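Local coordinates for RavO (Legionella pneumophila subsp. pneumophila, PDB 6DM4), which contains the SH2 domain described here, one part of a longer protein, which binds a phosphotyrosine peptide of human Shc1, at residues A37-R42 against H108-K113; L41-A46 against K54-A59. All coordinates share one frame; numbering follows the deposited sequence. Where two conformers were deposited one is given.

Read from the N terminus, the chain enters strand 40-43 after helix 25-34, and both contacts draw on it, their segments overlapping at Leu41 and Arg42. Contact 2 closes the shorter loop: past the strand, the chain makes a short helix, 46-49, and returns as strand 55-64, laid antiparallel beside the first. Contact 1 closes a far longer one, since residues 108-113 arrive only after the rest of the sheet has been built. The shorter closure thus falls within the span of the longer. One ties an outermost strand to its neighbour and shapes the phosphotyrosine site; the other fastens the lead-in to that strand to helix 101-119. The centres of contact 1 and contact 2 are about 15 Å apart.

Contact 1: A37-R42 against H108-K113; sequences AEFILR and HITQNK. With SO4 (sulfate ion), chain H.
Ile109 meets both Phe39 and Leu41, and tracing its side chain outward shows how one branched residue can seat a helix on the edge of a sheet. Its CB stands over one face of the Phe39 ring, and the two side chains cross at about a right angle. From there CG2 reaches the root of the aromatic side chain, with Ile109 CG2 3.7 Å from Phe39 CB and about as far from Phe39 CG. The other branch passes through CG1, and chi2 of 152° swings CD1 out to the CD2-CE2 side of the ring, where Ile109 CD1 lies 3.8 Å from Phe39 CE2. The same methyl also touches the neighbouring leucine, Ile109 CD1 to Leu41 CD2 being 3.8 Å, while Leu41 CG sits in the ring plane at the edge of Phe39. This is the SH2 plan, a central antiparallel sheet with helices on either side: helix 101-119 packs here on the segment that leads into strand 40-43 and on Leu41 within it, and His17 stacks on the Phe39 ring. One turn of helix further on, Lys113 crosses Glu38, also at about a right angle. It is the aliphatic part that touches, Lys113 CE coming to 3.4 Å from Glu38 OE1. A bend at chi4 (48°) places NZ, which stays 4.8 Å from Glu38 OE1 and instead forms a hydrogen bond with Gln63 O and a salt bridge with Glu117. Thr110 adds a looser touch, its CG2 lying obliquely 4.2 Å from Phe39 CD1, while its OG1 hydrogen-bonds to Thr106 O one turn back. Glu38 N donates to two oxygens of a sulfate ion, 2.9 Å to O2 of the sulfate, an ion probably acquired during crystallisation and also held by Arg16.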
loop_
_atom_site.group_PDB
_atom_site.type_symbol
_atom_site.label_atom_id
_atom_site.label_comp_id
_atom_site.label_asym_id
_atom_site.label_seq_id
_atom_site.Cartn_x
_atom_site.Cartn_y
_atom_site.Cartn_z
ATOM N N ALA A 37 -9.374 -9.195 16.628
ATOM C CA ALA A 37 -8.976 -9.551 15.271
ATOM C C ALA A 37 -8.127 -10.817 15.271
ATOM O O ALA A 37 -7.385 -11.091 16.215
ATOM C CB ALA A 37 -8.196 -8.406 14.629
ATOM N N GLU A 38 -8.226 -11.592 14.186
ATOM C CA GLU A 38 -7.452 -12.828 14.118
ATOM C C GLU A 38 -5.978 -12.547 13.862
ATOM O O GLU A 38 -5.109 -13.254 14.382
ATOM C CB GLU A 38 -8.018 -13.761 13.047
ATOM C CG GLU A 38 -9.287 -14.499 13.466
ATOM C CD GLU A 38 -9.086 -15.397 14.682
ATOM O OE1 GLU A 38 -8.006 -16.015 14.810
ATOM O OE2 GLU A 38 -10.016 -15.483 15.514
ATOM N N PHE A 39 -5.671 -11.533 13.058
ATOM C CA PHE A 39 -4.284 -11.133 12.861
ATOM C C PHE A 39 -4.258 -9.719 12.312
ATOM O O PHE A 39 -5.273 -9.199 11.846
ATOM C CB PHE A 39 -3.531 -12.089 11.916
ATOM C CG PHE A 39 -3.986 -12.025 10.479
ATOM C CD1 PHE A 39 -5.047 -12.801 10.036
ATOM C CD2 PHE A 39 -3.335 -11.206 9.566
ATOM C CE1 PHE A 39 -5.461 -12.751 8.707
ATOM C CE2 PHE A 39 -3.748 -11.147 8.233
ATOM C CZ PHE A 39 -4.811 -11.920 7.807
ATOM N N ILE A 40 -3.082 -9.100 12.382
ATOM C CA ILE A 40 -2.834 -7.855 11.669
ATOM C C ILE A 40 -1.605 -8.012 10.789
ATOM O O ILE A 40 -0.755 -8.878 11.004
ATOM C CB ILE A 40 -2.647 -6.657 12.616
ATOM C CG1 ILE A 40 -1.423 -6.861 13.521
ATOM C CG2 ILE A 40 -3.912 -6.435 13.395
ATOM C CD1 ILE A 40 -1.086 -5.654 14.401
ATOM N N LEU A 41 -1.525 -7.145 9.791
ATOM C CA LEU A 41 -0.316 -6.918 9.021
ATOM C C LEU A 41 0.198 -5.518 9.326
ATOM O O LEU A 41 -0.576 -4.614 9.664
ATOM C CB LEU A 41 -0.578 -7.072 7.522
ATOM C CG LEU A 41 -1.046 -8.465 7.101
ATOM C CD1 LEU A 41 -1.476 -8.472 5.657
ATOM C CD2 LEU A 41 0.065 -9.467 7.320
ATOM N N ARG A 42 1.511 -5.343 9.229
ATOM C CA ARG A 42 2.101 -4.079 9.643
ATOM C C ARG A 42 3.432 -3.901 8.944
ATOM O O ARG A 42 4.014 -4.854 8.416
ATOM C CB ARG A 42 2.297 -4.015 11.165
ATOM C CG ARG A 42 3.063 -5.198 11.727
ATOM C CD ARG A 42 3.181 -5.122 13.235
ATOM N NE ARG A 42 3.868 -6.283 13.793
ATOM C CZ ARG A 42 5.185 -6.445 13.777
ATOM N NH1 ARG A 42 5.959 -5.516 13.228
ATOM N NH2 ARG A 42 5.734 -7.528 14.317
ATOM N N HIS A 108 -1.388 -18.630 5.371
ATOM C CA HIS A 108 -0.099 -18.853 6.023
ATOM C C HIS A 108 -0.139 -18.427 7.483
ATOM O O HIS A 108 0.457 -19.082 8.348
ATOM C CB HIS A 108 1.003 -18.098 5.275
ATOM C CG HIS A 108 2.393 -18.499 5.664
ATOM N ND1 HIS A 108 3.079 -17.902 6.699
ATOM C CD2 HIS A 108 3.232 -19.424 5.142
ATOM C CE1 HIS A 108 4.277 -18.449 6.805
ATOM N NE2 HIS A 108 4.395 -19.375 5.871
ATOM N N ILE A 109 -0.841 -17.330 7.778
ATOM C CA ILE A 109 -0.881 -16.800 9.137
ATOM C C ILE A 109 -1.838 -17.602 10.011
ATOM O O ILE A 109 -1.497 -17.985 11.136
ATOM C CB ILE A 109 -1.262 -15.307 9.112
ATOM C CG1 ILE A 109 -0.156 -14.484 8.457
ATOM C CG2 ILE A 109 -1.509 -14.793 10.528
ATOM C CD1 ILE A 109 -0.645 -13.213 7.783
ATOM N N THR A 110 -3.059 -17.849 9.527
ATOM C CA THR A 110 -4.053 -18.497 10.377
ATOM C C THR A 110 -3.723 -19.965 10.613
ATOM O O THR A 110 -3.965 -20.482 11.709
ATOM C CB THR A 110 -5.453 -18.357 9.782
ATOM O OG1 THR A 110 -5.492 -18.961 8.489
ATOM C CG2 THR A 110 -5.847 -16.885 9.668
ATOM N N GLN A 111 -3.166 -20.650 9.611
ATOM C CA GLN A 111 -2.720 -22.019 9.837
ATOM C C GLN A 111 -1.560 -22.054 10.822
ATOM O O GLN A 111 -1.484 -22.955 11.665
ATOM C CB GLN A 111 -2.325 -22.676 8.511
ATOM C CG GLN A 111 -3.496 -22.956 7.573
ATOM C CD GLN A 111 -3.088 -23.759 6.342
ATOM O OE1 GLN A 111 -2.175 -24.585 6.392
ATOM N NE2 GLN A 111 -3.776 -23.521 5.229
ATOM N N ASN A 112 -0.651 -21.074 10.740
ATOM C CA ASN A 112 0.444 -21.004 11.704
ATOM C C ASN A 112 -0.078 -20.717 13.106
ATOM O O ASN A 112 0.411 -21.288 14.089
ATOM C CB ASN A 112 1.453 -19.938 11.279
ATOM C CG ASN A 112 2.658 -20.531 10.581
ATOM O OD1 ASN A 112 3.256 -21.486 11.064
ATOM N ND2 ASN A 112 3.006 -19.981 9.423
ATOM N N LYS A 113 -1.070 -19.830 13.217
ATOM C CA LYS A 113 -1.709 -19.601 14.506
ATOM C C LYS A 113 -2.357 -20.879 15.025
ATOM O O LYS A 113 -2.353 -21.146 16.235
ATOM C CB LYS A 113 -2.743 -18.482 14.383
ATOM C CG LYS A 113 -3.514 -18.185 15.660
ATOM C CD LYS A 113 -4.385 -16.942 15.489
ATOM C CE LYS A 113 -5.290 -16.733 16.684
ATOM N NZ LYS A 113 -4.513 -16.857 17.944
HETATM S S SO4 H . -10.362 -10.746 11.497
HETATM O O1 SO4 H . -10.942 -9.419 11.696
HETATM O O2 SO4 H . -10.654 -11.588 12.655
HETATM O O3 SO4 H . -8.915 -10.624 11.334
HETATM O O4 SO4 H . -10.941 -11.362 10.307
#

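Contact 2: L41-A46 against K54-A59; sequences LRWSSA and KYVFIA
The phosphotyrosine pocket of the SH2 domain is built where Arg42 and Ala59 pair across two antiparallel strands. They form a hydrogen-bonded pair: Arg42 N donates to Ala59 O at 2.8 Å, and Ala59 N returns a bond of 3.0 Å to Arg42 O. Both side chains leave on the same face of the sheet. Arg42 CG lies between the backbone N and the carbonyl carbon (chi1 53°), and the chain then runs extended to NE. Its guanidinium lies flat over the alanine, with Ala59 CB beneath the centre of one face, 3.5 Å from Arg42 CZ. In sequence and position Arg42 matches the arginine of the SH2 FLVR motif: NH2 bonds to the modified side chain of the bound peptide and to Ser70, NE bonds to Ser61, and Ala59 packs on that same peptide group. Next comes the non-hydrogen-bonded pair Trp43 and Ile58, whose side chains diverge; beyond it the bond from Ser44 N to Phe57 O is weak at 3.4 Å. Ser44 still keeps close, its CB 3.5 Å from Phe57 CB. With OG anti to the backbone N (chi1 165°), the hydroxyl oxygen accepts a capping bond from Ala46 N and also hydrogen-bonds to the peptide's modified side chain, as does Ser45 OG. Ala46 CB makes a CH-pi contact over one face of the Phe57 ring, 3.7 Å from its centroid, while Tyr55 CB lies above the opposite face, toward the rim. On the other side of the sheet, Trp43 and Val56 cross at about a right angle, with Trp43 CZ3 4.0 Å from Val56 CG1; Phe13 of helix 4-13 packs on Trp43 and Ile5 on Val56.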
loop_
_atom_site.group_PDB
_atom_site.type_symbol
_atom_site.label_atom_id
_atom_site.label_comp_id
_atom_site.label_asym_id
_atom_site.label_seq_id
_atom_site.Cartn_x
_atom_site.Cartn_y
_atom_site.Cartn_z
ATOM N N LEU A 41 -1.525 -7.145 9.791
ATOM C CA LEU A 41 -0.316 -6.918 9.021
ATOM C C LEU A 41 0.198 -5.518 9.326
ATOM O O LEU A 41 -0.576 -4.614 9.664
ATOM C CB LEU A 41 -0.578 -7.072 7.522
ATOM C CG LEU A 41 -1.046 -8.465 7.101
ATOM C CD1 LEU A 41 -1.476 -8.472 5.657
ATOM C CD2 LEU A 41 0.065 -9.467 7.320
ATOM N N ARG A 42 1.511 -5.343 9.229
ATOM C CA ARG A 42 2.101 -4.079 9.643
ATOM C C ARG A 42 3.432 -3.901 8.944
ATOM O O ARG A 42 4.014 -4.854 8.416
ATOM C CB ARG A 42 2.297 -4.015 11.165
ATOM C CG ARG A 42 3.063 -5.198 11.727
ATOM C CD ARG A 42 3.181 -5.122 13.235
ATOM N NE ARG A 42 3.868 -6.283 13.793
ATOM C CZ ARG A 42 5.185 -6.445 13.777
ATOM N NH1 ARG A 42 5.959 -5.516 13.228
ATOM N NH2 ARG A 42 5.734 -7.528 14.317
ATOM N N TRP A 43 3.913 -2.664 8.963
ATOM C CA TRP A 43 5.219 -2.352 8.400
ATOM C C TRP A 43 6.313 -2.932 9.298
ATOM O O TRP A 43 6.399 -2.592 10.479
ATOM C CB TRP A 43 5.351 -0.839 8.250
ATOM C CG TRP A 43 6.544 -0.340 7.482
ATOM C CD1 TRP A 43 7.684 0.189 8.009
ATOM C CD2 TRP A 43 6.694 -0.274 6.054
ATOM N NE1 TRP A 43 8.538 0.568 7.007
ATOM C CE2 TRP A 43 7.960 0.288 5.797
ATOM C CE3 TRP A 43 5.891 -0.650 4.971
ATOM C CZ2 TRP A 43 8.440 0.489 4.503
ATOM C CZ3 TRP A 43 6.369 -0.450 3.686
ATOM C CH2 TRP A 43 7.632 0.114 3.463
ATOM N N SER A 44 7.129 -3.823 8.741
ATOM C CA SER A 44 8.106 -4.578 9.518
ATOM C C SER A 44 9.294 -3.718 9.925
ATOM O O SER A 44 9.703 -2.800 9.206
ATOM C CB SER A 44 8.602 -5.784 8.713
ATOM O OG SER A 44 9.785 -6.335 9.271
ATOM N N SER A 45 9.872 -4.054 11.084
ATOM C CA SER A 45 11.069 -3.375 11.566
ATOM C C SER A 45 12.259 -3.557 10.633
ATOM O O SER A 45 13.181 -2.733 10.654
ATOM C CB SER A 45 11.435 -3.890 12.959
ATOM O OG SER A 45 12.046 -5.168 12.883
ATOM N N ALA A 46 12.268 -4.618 9.822
ATOM C CA ALA A 46 13.409 -4.890 8.956
ATOM C C ALA A 46 13.575 -3.863 7.847
ATOM O O ALA A 46 14.635 -3.832 7.214
ATOM C CB ALA A 46 13.285 -6.285 8.343
ATOM N N LYS A 54 16.681 -5.301 -0.806
ATOM C CA LYS A 54 16.277 -6.371 -1.707
ATOM C C LYS A 54 14.823 -6.773 -1.529
ATOM O O LYS A 54 14.199 -7.235 -2.486
ATOM C CB LYS A 54 17.173 -7.605 -1.521
ATOM C CG LYS A 54 16.882 -8.732 -2.509
ATOM C CD LYS A 54 18.028 -9.726 -2.619
ATOM C CE LYS A 54 17.542 -11.061 -3.174
ATOM N NZ LYS A 54 16.632 -10.886 -4.345
ATOM N N TYR A 55 14.265 -6.586 -0.337
ATOM C CA TYR A 55 12.866 -6.875 -0.073
ATOM C C TYR A 55 12.199 -5.664 0.558
ATOM O O TYR A 55 12.849 -4.844 1.211
ATOM C CB TYR A 55 12.688 -8.070 0.873
ATOM C CG TYR A 55 13.320 -9.356 0.407
ATOM C CD1 TYR A 55 14.635 -9.662 0.728
ATOM C CD2 TYR A 55 12.596 -10.274 -0.336
ATOM C CE1 TYR A 55 15.217 -10.841 0.306
ATOM C CE2 TYR A 55 13.170 -11.459 -0.765
ATOM C CZ TYR A 55 14.480 -11.737 -0.440
ATOM O OH TYR A 55 15.051 -12.916 -0.865
ATOM N N VAL A 56 10.894 -5.563 0.358
ATOM C CA VAL A 56 10.036 -4.779 1.240
ATOM C C VAL A 56 9.461 -5.740 2.268
ATOM O O VAL A 56 8.914 -6.789 1.907
ATOM C CB VAL A 56 8.924 -4.067 0.452
ATOM C CG1 VAL A 56 7.933 -3.403 1.404
ATOM C CG2 VAL A 56 9.523 -3.041 -0.496
ATOM N N PHE A 57 9.595 -5.398 3.546
ATOM C CA PHE A 57 9.284 -6.323 4.625
ATOM C C PHE A 57 7.931 -5.985 5.240
ATOM O O PHE A 57 7.656 -4.823 5.559
ATOM C CB PHE A 57 10.376 -6.292 5.695
ATOM C CG PHE A 57 11.718 -6.772 5.208
ATOM C CD1 PHE A 57 12.029 -8.119 5.216
ATOM C CD2 PHE A 57 12.674 -5.871 4.764
ATOM C CE1 PHE A 57 13.272 -8.562 4.776
ATOM C CE2 PHE A 57 13.910 -6.307 4.327
ATOM C CZ PHE A 57 14.208 -7.654 4.330
ATOM N N ILE A 58 7.096 -7.007 5.404
ATOM C CA ILE A 58 5.786 -6.887 6.031
ATOM C C ILE A 58 5.694 -7.945 7.116
ATOM O O ILE A 58 6.006 -9.115 6.870
ATOM C CB ILE A 58 4.642 -7.069 5.016
ATOM C CG1 ILE A 58 4.821 -6.132 3.820
ATOM C CG2 ILE A 58 3.296 -6.845 5.699
ATOM C CD1 ILE A 58 4.760 -4.680 4.180
ATOM N N ALA A 59 5.266 -7.546 8.311
ATOM C CA ALA A 59 5.102 -8.490 9.402
ATOM C C ALA A 59 3.626 -8.753 9.657
ATOM O O ALA A 59 2.781 -7.869 9.497
ATOM C CB ALA A 59 5.763 -7.984 10.693
#